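Local coordinates for periplasmic molybdate-binding protein (Azotobacter vinelandii, PDB 1ATG) that binds molybdate or tungstate in the periplasm, in a cleft between its two domains, probably to supply an ABC transporter, at residues T8-T13 / V51-D56; A115-A120 / E188-Q193. All coordinates share one frame; numbering follows the deposited sequence.

Interaction 1 (T8-T13 / V51-D56); sequences TNFLGT and VFFSAD. With WO4 (tungstate(VI)ion), chain B.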
ATOM      1  N   THR A   8      -4.543   2.782   0.125  1.00  5.40           N
ATOM      2  CA  THR A   8      -4.420   3.152  -1.263  1.00  5.04           C
ATOM      3  C   THR A   8      -3.423   2.321  -2.053  1.00  4.11           C
ATOM      4  O   THR A   8      -3.680   2.141  -3.249  1.00  4.64           O
ATOM      5  CB  THR A   8      -4.065   4.633  -1.503  1.00  4.82           C
ATOM      6  OG1 THR A   8      -2.732   4.924  -1.090  1.00  4.71           O
ATOM      7  CG2 THR A   8      -5.037   5.567  -0.803  1.00  6.66           C
ATOM      8  N   ASN A   9      -2.357   1.808  -1.474  1.00  4.30           N
ATOM      9  CA  ASN A   9      -1.424   1.019  -2.274  1.00  4.74           C
ATOM     10  C   ASN A   9      -2.094  -0.128  -3.020  1.00  4.17           C
ATOM     11  O   ASN A   9      -1.621  -0.519  -4.088  1.00  4.71           O
ATOM     12  CB  ASN A   9      -0.318   0.420  -1.400  1.00  4.79           C
ATOM     13  CG  ASN A   9      -0.732  -0.811  -0.628  1.00  4.18           C
ATOM     14  OD1 ASN A   9      -0.555  -1.975  -1.039  1.00  4.25           O
ATOM     15  ND2 ASN A   9      -1.340  -0.564   0.542  1.00  5.04           N
ATOM     16  N   PHE A  10      -3.108  -0.728  -2.385  1.00  4.45           N
ATOM     17  CA  PHE A  10      -3.714  -1.965  -2.838  1.00  5.36           C
ATOM     18  C   PHE A  10      -4.937  -1.760  -3.697  1.00  4.64           C
ATOM     19  O   PHE A  10      -5.571  -2.739  -4.128  1.00  5.88           O
ATOM     20  CB  PHE A  10      -4.067  -2.795  -1.588  1.00  4.93           C
ATOM     21  CG  PHE A  10      -4.305  -4.270  -1.793  1.00  4.78           C
ATOM     22  CD1 PHE A  10      -3.326  -5.093  -2.309  1.00  4.83           C
ATOM     23  CD2 PHE A  10      -5.528  -4.824  -1.432  1.00  5.59           C
ATOM     24  CE1 PHE A  10      -3.560  -6.457  -2.456  1.00  6.10           C
ATOM     25  CE2 PHE A  10      -5.768  -6.187  -1.596  1.00  6.59           C
ATOM     26  CZ  PHE A  10      -4.777  -6.983  -2.119  1.00  6.56           C
ATOM     27  N   LEU A  11      -5.279  -0.506  -4.005  1.00  5.62           N
ATOM     28  CA  LEU A  11      -6.496  -0.248  -4.765  1.00  5.47           C
ATOM     29  C   LEU A  11      -6.561  -0.960  -6.101  1.00  6.38           C
ATOM     30  O   LEU A  11      -7.544  -1.659  -6.398  1.00  6.32           O
ATOM     31  CB  LEU A  11      -6.662   1.261  -4.985  1.00  6.26           C
ATOM     32  CG  LEU A  11      -7.884   1.688  -5.811  1.00  7.79           C
ATOM     33  CD1 LEU A  11      -9.192   1.221  -5.186  1.00  9.78           C
ATOM     34  CD2 LEU A  11      -7.890   3.210  -5.942  1.00  9.54           C
ATOM     35  N   GLY A  12      -5.557  -0.799  -6.950  1.00  6.51           N
ATOM     36  CA  GLY A  12      -5.568  -1.405  -8.274  1.00  6.67           C
ATOM     37  C   GLY A  12      -5.617  -2.924  -8.182  1.00  6.45           C
ATOM     38  O   GLY A  12      -6.312  -3.596  -8.958  1.00  7.28           O
ATOM     39  N   THR A  13      -4.896  -3.501  -7.229  1.00  5.30           N
ATOM     40  CA  THR A  13      -4.905  -4.953  -7.031  1.00  5.17           C
ATOM     41  C   THR A  13      -6.256  -5.424  -6.529  1.00  5.79           C
ATOM     42  O   THR A  13      -6.789  -6.439  -7.007  1.00  6.77           O
ATOM     43  CB  THR A  13      -3.768  -5.368  -6.095  1.00  4.84           C
ATOM     44  OG1 THR A  13      -2.524  -4.825  -6.553  1.00  5.74           O
ATOM     45  CG2 THR A  13      -3.662  -6.890  -6.045  1.00  6.56           C
ATOM     46  N   VAL A  51     -15.015  -5.058   5.424  1.00 10.10           N
ATOM     47  CA  VAL A  51     -13.643  -5.545   5.398  1.00  8.84           C
ATOM     48  C   VAL A  51     -12.677  -4.360   5.206  1.00  7.51           C
ATOM     49  O   VAL A  51     -12.980  -3.465   4.428  1.00  8.95           O
ATOM     50  CB  VAL A  51     -13.434  -6.529   4.229  1.00  9.03           C
ATOM     51  CG1 VAL A  51     -11.975  -6.936   4.039  1.00 11.24           C
ATOM     52  CG2 VAL A  51     -14.275  -7.797   4.369  1.00 11.52           C
ATOM     53  N   PHE A  52     -11.553  -4.438   5.896  1.00  7.73           N
ATOM     54  CA  PHE A  52     -10.506  -3.432   5.799  1.00  7.17           C
ATOM     55  C   PHE A  52      -9.173  -4.120   5.471  1.00  6.21           C
ATOM     56  O   PHE A  52      -8.726  -4.985   6.199  1.00  7.04           O
ATOM     57  CB  PHE A  52     -10.382  -2.663   7.114  1.00  8.43           C
ATOM     58  CG  PHE A  52      -9.206  -1.751   7.293  1.00  7.29           C
ATOM     59  CD1 PHE A  52      -8.666  -0.960   6.288  1.00  7.40           C
ATOM     60  CD2 PHE A  52      -8.633  -1.668   8.553  1.00  8.75           C
ATOM     61  CE1 PHE A  52      -7.583  -0.134   6.547  1.00  8.35           C
ATOM     62  CE2 PHE A  52      -7.557  -0.831   8.811  1.00  8.66           C
ATOM     63  CZ  PHE A  52      -7.033  -0.057   7.802  1.00  8.25           C
ATOM     64  N   PHE A  53      -8.550  -3.640   4.387  1.00  6.44           N
ATOM     65  CA  PHE A  53      -7.202  -4.009   3.995  1.00  5.72           C
ATOM     66  C   PHE A  53      -6.264  -2.849   4.371  1.00  5.39           C
ATOM     67  O   PHE A  53      -6.333  -1.775   3.759  1.00  6.16           O
ATOM     68  CB  PHE A  53      -7.090  -4.256   2.494  1.00  6.19           C
ATOM     69  CG  PHE A  53      -7.805  -5.497   2.046  1.00  6.65           C
ATOM     70  CD1 PHE A  53      -7.250  -6.750   2.208  1.00  7.64           C
ATOM     71  CD2 PHE A  53      -9.056  -5.397   1.461  1.00 10.81           C
ATOM     72  CE1 PHE A  53      -7.914  -7.892   1.813  1.00 11.05           C
ATOM     73  CE2 PHE A  53      -9.734  -6.539   1.041  1.00 12.39           C
ATOM     74  CZ  PHE A  53      -9.155  -7.782   1.221  1.00 11.07           C
ATOM     75  N   SER A  54      -5.441  -3.071   5.380  1.00  5.79           N
ATOM     76  CA  SER A  54      -4.491  -2.023   5.759  1.00  6.45           C
ATOM     77  C   SER A  54      -3.161  -2.190   5.023  1.00  4.92           C
ATOM     78  O   SER A  54      -2.894  -3.304   4.508  1.00  5.49           O
ATOM     79  CB  SER A  54      -4.236  -2.098   7.264  1.00  6.91           C
ATOM     80  OG  SER A  54      -3.470  -0.972   7.667  1.00  6.66           O
ATOM     81  N   ALA A  55      -2.289  -1.188   5.056  1.00  5.15           N
ATOM     82  CA  ALA A  55      -0.934  -1.334   4.541  1.00  5.12           C
ATOM     83  C   ALA A  55       0.025  -1.706   5.670  1.00  4.58           C
ATOM     84  O   ALA A  55       1.226  -1.775   5.426  1.00  5.61           O
ATOM     85  CB  ALA A  55      -0.457  -0.049   3.872  1.00  6.45           C
ATOM     86  N   ASP A  56      -0.477  -1.974   6.874  1.00  5.02           N
ATOM     87  CA  ASP A  56       0.353  -2.371   7.996  1.00  6.47           C
ATOM     88  C   ASP A  56      -0.392  -3.411   8.839  1.00  5.51           C
ATOM     89  O   ASP A  56      -1.466  -3.887   8.516  1.00  6.54           O
ATOM     90  CB  ASP A  56       0.750  -1.171   8.853  1.00  6.24           C
ATOM     91  CG  ASP A  56      -0.359  -0.474   9.593  1.00  6.60           C
ATOM     92  OD1 ASP A  56      -1.512  -0.935   9.660  1.00  7.00           O
ATOM     93  OD2 ASP A  56      -0.056   0.647  10.124  1.00  8.79           O
TER
HETATM   94  W   WO4 B 250      -0.979   3.543   2.189  1.00  5.39           W
HETATM   95  O1  WO4 B 250      -1.438   5.021   1.318  1.00  5.04           O
HETATM   96  O2  WO4 B 250      -1.244   2.138   1.215  1.00  3.47           O
HETATM   97  O3  WO4 B 250       0.731   3.573   2.634  1.00  6.63           O
HETATM   98  O4  WO4 B 250      -1.918   3.367   3.681  1.00  4.45           O
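Asn9 and Ala55 touch beside the bound tungstate, the amide of one against the methyl of the other. From its CB, which lies 3.3 Å from O2 of the anion, the Asn9 side chain turns back between its own backbone N and carbonyl carbon (chi1 79°). This torsion sets the amide beside O2 and points Asn9 ND2 at it, 2.8 Å from tungstate O2 with an N-H...O angle of 164°. The Asn9 backbone N donates to O2 as well, so one residue grips a single oxygen twice. Asn9 ND2 also rests 3.5 Å from Ala55 CB, while OD1 accepts from Tyr227 OH and Gln192 NE2, which fix the rotation of the amide. Asn9 sits in a 3-10 turn that leads into helix 11-25 beside the end of strand 51-53, part of the anion pocket at the interface between the two domains of this periplasmic binding protein. One residue earlier, Thr8 OG1 donates to tungstate O1 at 2.7 Å. Away from the anion, Phe10 CE2 comes over one face of the Phe53 ring, 4.1 Å from Phe53 CD1. The two ring planes are inclined at 46°, and Tyr77 meets both rings edge-to-face.

Interaction 2 (A115-A120 / E188-Q193); sequences APYGLA and EPIVQQ. With WO4 (tungstate(VI)ion), chain B.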
ATOM      1  N   ALA A 115       0.510   6.790   6.493  1.00  6.72           N
ATOM      2  CA  ALA A 115       0.657   5.946   5.311  1.00  5.32           C
ATOM      3  C   ALA A 115       1.898   5.095   5.487  1.00  4.36           C
ATOM      4  O   ALA A 115       3.019   5.583   5.384  1.00  5.47           O
ATOM      5  CB  ALA A 115       0.765   6.832   4.067  1.00  5.98           C
ATOM      6  N   PRO A 116       1.718   3.790   5.706  1.00  4.53           N
ATOM      7  CA  PRO A 116       2.846   2.880   5.880  1.00  5.12           C
ATOM      8  C   PRO A 116       3.854   2.891   4.739  1.00  4.25           C
ATOM      9  O   PRO A 116       5.041   2.687   4.999  1.00  4.62           O
ATOM     10  CB  PRO A 116       2.182   1.518   6.070  1.00  5.73           C
ATOM     11  CG  PRO A 116       0.868   1.858   6.716  1.00  5.20           C
ATOM     12  CD  PRO A 116       0.419   3.118   6.000  1.00  5.84           C
ATOM     13  N   TYR A 117       3.460   3.165   3.484  1.00  4.04           N
ATOM     14  CA  TYR A 117       4.466   3.242   2.415  1.00  4.10           C
ATOM     15  C   TYR A 117       5.300   4.513   2.561  1.00  4.43           C
ATOM     16  O   TYR A 117       6.417   4.599   2.061  1.00  5.22           O
ATOM     17  CB  TYR A 117       3.824   3.177   1.022  1.00  4.23           C
ATOM     18  CG  TYR A 117       3.554   1.744   0.594  1.00  2.93           C
ATOM     19  CD1 TYR A 117       2.444   1.066   1.096  1.00  3.78           C
ATOM     20  CD2 TYR A 117       4.420   1.078  -0.247  1.00  3.78           C
ATOM     21  CE1 TYR A 117       2.215  -0.260   0.731  1.00  3.62           C
ATOM     22  CE2 TYR A 117       4.191  -0.236  -0.610  1.00  4.09           C
ATOM     23  CZ  TYR A 117       3.094  -0.888  -0.126  1.00  2.95           C
ATOM     24  OH  TYR A 117       2.873  -2.189  -0.521  1.00  4.70           O
ATOM     25  N   GLY A 118       4.763   5.522   3.226  1.00  4.64           N
ATOM     26  CA  GLY A 118       5.477   6.743   3.592  1.00  4.76           C
ATOM     27  C   GLY A 118       6.456   6.468   4.731  1.00  3.47           C
ATOM     28  O   GLY A 118       7.597   6.938   4.724  1.00  4.33           O
ATOM     29  N   LEU A 119       6.011   5.683   5.719  1.00  4.64           N
ATOM     30  CA  LEU A 119       6.889   5.283   6.807  1.00  4.75           C
ATOM     31  C   LEU A 119       8.093   4.520   6.250  1.00  4.44           C
ATOM     32  O   LEU A 119       9.245   4.786   6.599  1.00  5.16           O
ATOM     33  CB  LEU A 119       6.134   4.421   7.823  1.00  6.43           C
ATOM     34  CG  LEU A 119       6.987   3.836   8.951  1.00  7.58           C
ATOM     35  CD1 LEU A 119       7.611   4.942   9.788  1.00 10.26           C
ATOM     36  CD2 LEU A 119       6.161   2.886   9.818  1.00 10.37           C
ATOM     37  N   ALA A 120       7.835   3.594   5.324  1.00  4.41           N
ATOM     38  CA  ALA A 120       8.910   2.822   4.714  1.00  4.58           C
ATOM     39  C   ALA A 120       9.872   3.725   3.962  1.00  4.44           C
ATOM     40  O   ALA A 120      11.090   3.590   4.092  1.00  4.24           O
ATOM     41  CB  ALA A 120       8.353   1.737   3.799  1.00  4.95           C
ATOM     42  N   GLU A 188      11.599  -1.364   7.496  1.00  5.19           N
ATOM     43  CA  GLU A 188      10.913  -2.540   8.053  1.00  5.75           C
ATOM     44  C   GLU A 188       9.928  -3.068   7.032  1.00  4.29           C
ATOM     45  O   GLU A 188       9.210  -2.288   6.397  1.00  4.76           O
ATOM     46  CB  GLU A 188      10.210  -2.129   9.347  1.00  5.56           C
ATOM     47  CG  GLU A 188      11.180  -1.714  10.454  1.00  6.33           C
ATOM     48  CD  GLU A 188      11.955  -2.864  11.055  1.00  7.88           C
ATOM     49  OE1 GLU A 188      11.701  -4.057  10.765  1.00  7.12           O
ATOM     50  OE2 GLU A 188      12.858  -2.630  11.890  1.00 11.91           O
ATOM     51  N   PRO A 189       9.817  -4.375   6.845  1.00  4.58           N
ATOM     52  CA  PRO A 189       8.912  -4.935   5.845  1.00  4.89           C
ATOM     53  C   PRO A 189       7.494  -4.437   5.971  1.00  4.95           C
ATOM     54  O   PRO A 189       6.910  -4.242   7.039  1.00  5.35           O
ATOM     55  CB  PRO A 189       9.056  -6.435   6.022  1.00  6.11           C
ATOM     56  CG  PRO A 189      10.450  -6.601   6.540  1.00  6.01           C
ATOM     57  CD  PRO A 189      10.668  -5.420   7.454  1.00  5.35           C
ATOM     58  N   ILE A 190       6.882  -4.222   4.803  1.00  4.52           N
ATOM     59  CA  ILE A 190       5.523  -3.676   4.723  1.00  4.44           C
ATOM     60  C   ILE A 190       4.534  -4.823   4.748  1.00  4.38           C
ATOM     61  O   ILE A 190       4.025  -5.291   3.723  1.00  5.27           O
ATOM     62  CB  ILE A 190       5.407  -2.795   3.469  1.00  4.60           C
ATOM     63  CG1 ILE A 190       6.462  -1.677   3.460  1.00  5.29           C
ATOM     64  CG2 ILE A 190       4.018  -2.181   3.366  1.00  5.43           C
ATOM     65  CD1 ILE A 190       6.593  -0.974   2.132  1.00  6.06           C
ATOM     66  N   VAL A 191       4.278  -5.324   5.948  1.00  5.29           N
ATOM     67  CA  VAL A 191       3.410  -6.468   6.192  1.00  5.42           C
ATOM     68  C   VAL A 191       1.970  -5.997   6.298  1.00  4.49           C
ATOM     69  O   VAL A 191       1.657  -5.214   7.194  1.00  5.63           O
ATOM     70  CB  VAL A 191       3.885  -7.225   7.453  1.00  6.11           C
ATOM     71  CG1 VAL A 191       2.921  -8.363   7.731  1.00  6.71           C
ATOM     72  CG2 VAL A 191       5.307  -7.719   7.236  1.00  6.18           C
ATOM     73  N   GLN A 192       1.140  -6.384   5.338  1.00  4.57           N
ATOM     74  CA  GLN A 192      -0.197  -5.819   5.230  1.00  4.86           C
ATOM     75  C   GLN A 192      -1.254  -6.780   5.735  1.00  4.61           C
ATOM     76  O   GLN A 192      -1.354  -7.919   5.259  1.00  5.56           O
ATOM     77  CB  GLN A 192      -0.452  -5.443   3.750  1.00  4.44           C
ATOM     78  CG  GLN A 192       0.700  -4.634   3.174  1.00  4.28           C
ATOM     79  CD  GLN A 192       0.549  -4.057   1.794  1.00  4.68           C
ATOM     80  OE1 GLN A 192       1.559  -3.680   1.194  1.00  4.79           O
ATOM     81  NE2 GLN A 192      -0.657  -3.914   1.257  1.00  5.09           N
ATOM     82  N   GLN A 193      -2.030  -6.304   6.714  1.00  5.39           N
ATOM     83  CA  GLN A 193      -3.055  -7.156   7.305  1.00  6.05           C
ATOM     84  C   GLN A 193      -4.452  -6.634   7.038  1.00  5.82           C
ATOM     85  O   GLN A 193      -4.680  -5.452   6.777  1.00  6.29           O
ATOM     86  CB  GLN A 193      -2.838  -7.306   8.813  1.00  7.39           C
ATOM     87  CG  GLN A 193      -1.544  -8.043   9.136  1.00  8.98           C
ATOM     88  CD  GLN A 193      -1.624  -8.698  10.503  1.00 13.19           C
ATOM     89  OE1 GLN A 193      -2.032  -8.045  11.465  1.00 14.15           O
ATOM     90  NE2 GLN A 193      -1.265  -9.973  10.574  1.00 12.65           N
TER
HETATM   91  W   WO4 B 250      -0.979   3.543   2.189  1.00  5.39           W
HETATM   92  O1  WO4 B 250      -1.438   5.021   1.318  1.00  5.04           O
HETATM   93  O2  WO4 B 250      -1.244   2.138   1.215  1.00  3.47           O
HETATM   94  O3  WO4 B 250       0.731   3.573   2.634  1.00  6.63           O
HETATM   95  O4  WO4 B 250      -1.918   3.367   3.681  1.00  4.45           O
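At the anion pocket between the two domains, the first turn of helix 116-127 offers its N-terminal end to tungstate and lays Tyr117 against the 188-193 segment. The Tyr117 backbone N donates to O3 of the anion at 2.9 Å, almost straight at 172°, and the partial positive charge of the helix start probably favours the oxyanion. The ring, carried beside its own backbone N (chi1 -83°), keeps O3 at its edge and in its plane. Ile190 covers one face: its CD1 sits 4.0 Å from the centroid of the Tyr117 ring in a CH-pi contact, while CG2 reaches CE1 and CZ. The same CD1 presses on the methyl of Ala120, 3.6 Å from Ala120 CB. At the far end Tyr117 OH donates to Gln192 OE1 at 2.6 Å, meeting the oxygen in the carbonyl plane, with ring and amide almost perpendicular. Gln192 NE2 in turn bonds to Tyr77 OH, so this amide forms a second shell behind the pocket. A leucine in place of Tyr117 would probably leave Gln192 OE1 without its hydroxyl donor and Ile190 without an aromatic face to lie on. Ile190, centre of an inverse gamma turn, and Ala120 both touch Leu82 of strand 75-86, and Gln192, within strand 191-196, pairs through its backbone with Tyr77 and Ala78 of strand 75-86, so helix 116-127 packs on strand 75-86 and the approach to strand 191-196.

From the N terminus, strand 2-7 runs into the turn at the start of helix 11-25, and interaction 1 closes a loop of 37 residues when strand 51-53 returns beside it. Interaction 2 opens only later, at helix 116-127, and closes a longer loop of 67 residues at 188-193; the two therefore follow in series, neither nesting nor crossing. In space they meet: strands 51-53 and 191-196 are antiparallel neighbours in one sheet, with Ser54 N probably bonded to Gln193 O. Both contacts reach the tungstate, interaction 1 through the 8-13 turn and interaction 2 through the start of helix 116-127, so the anion bridges the two at the interface between the domains.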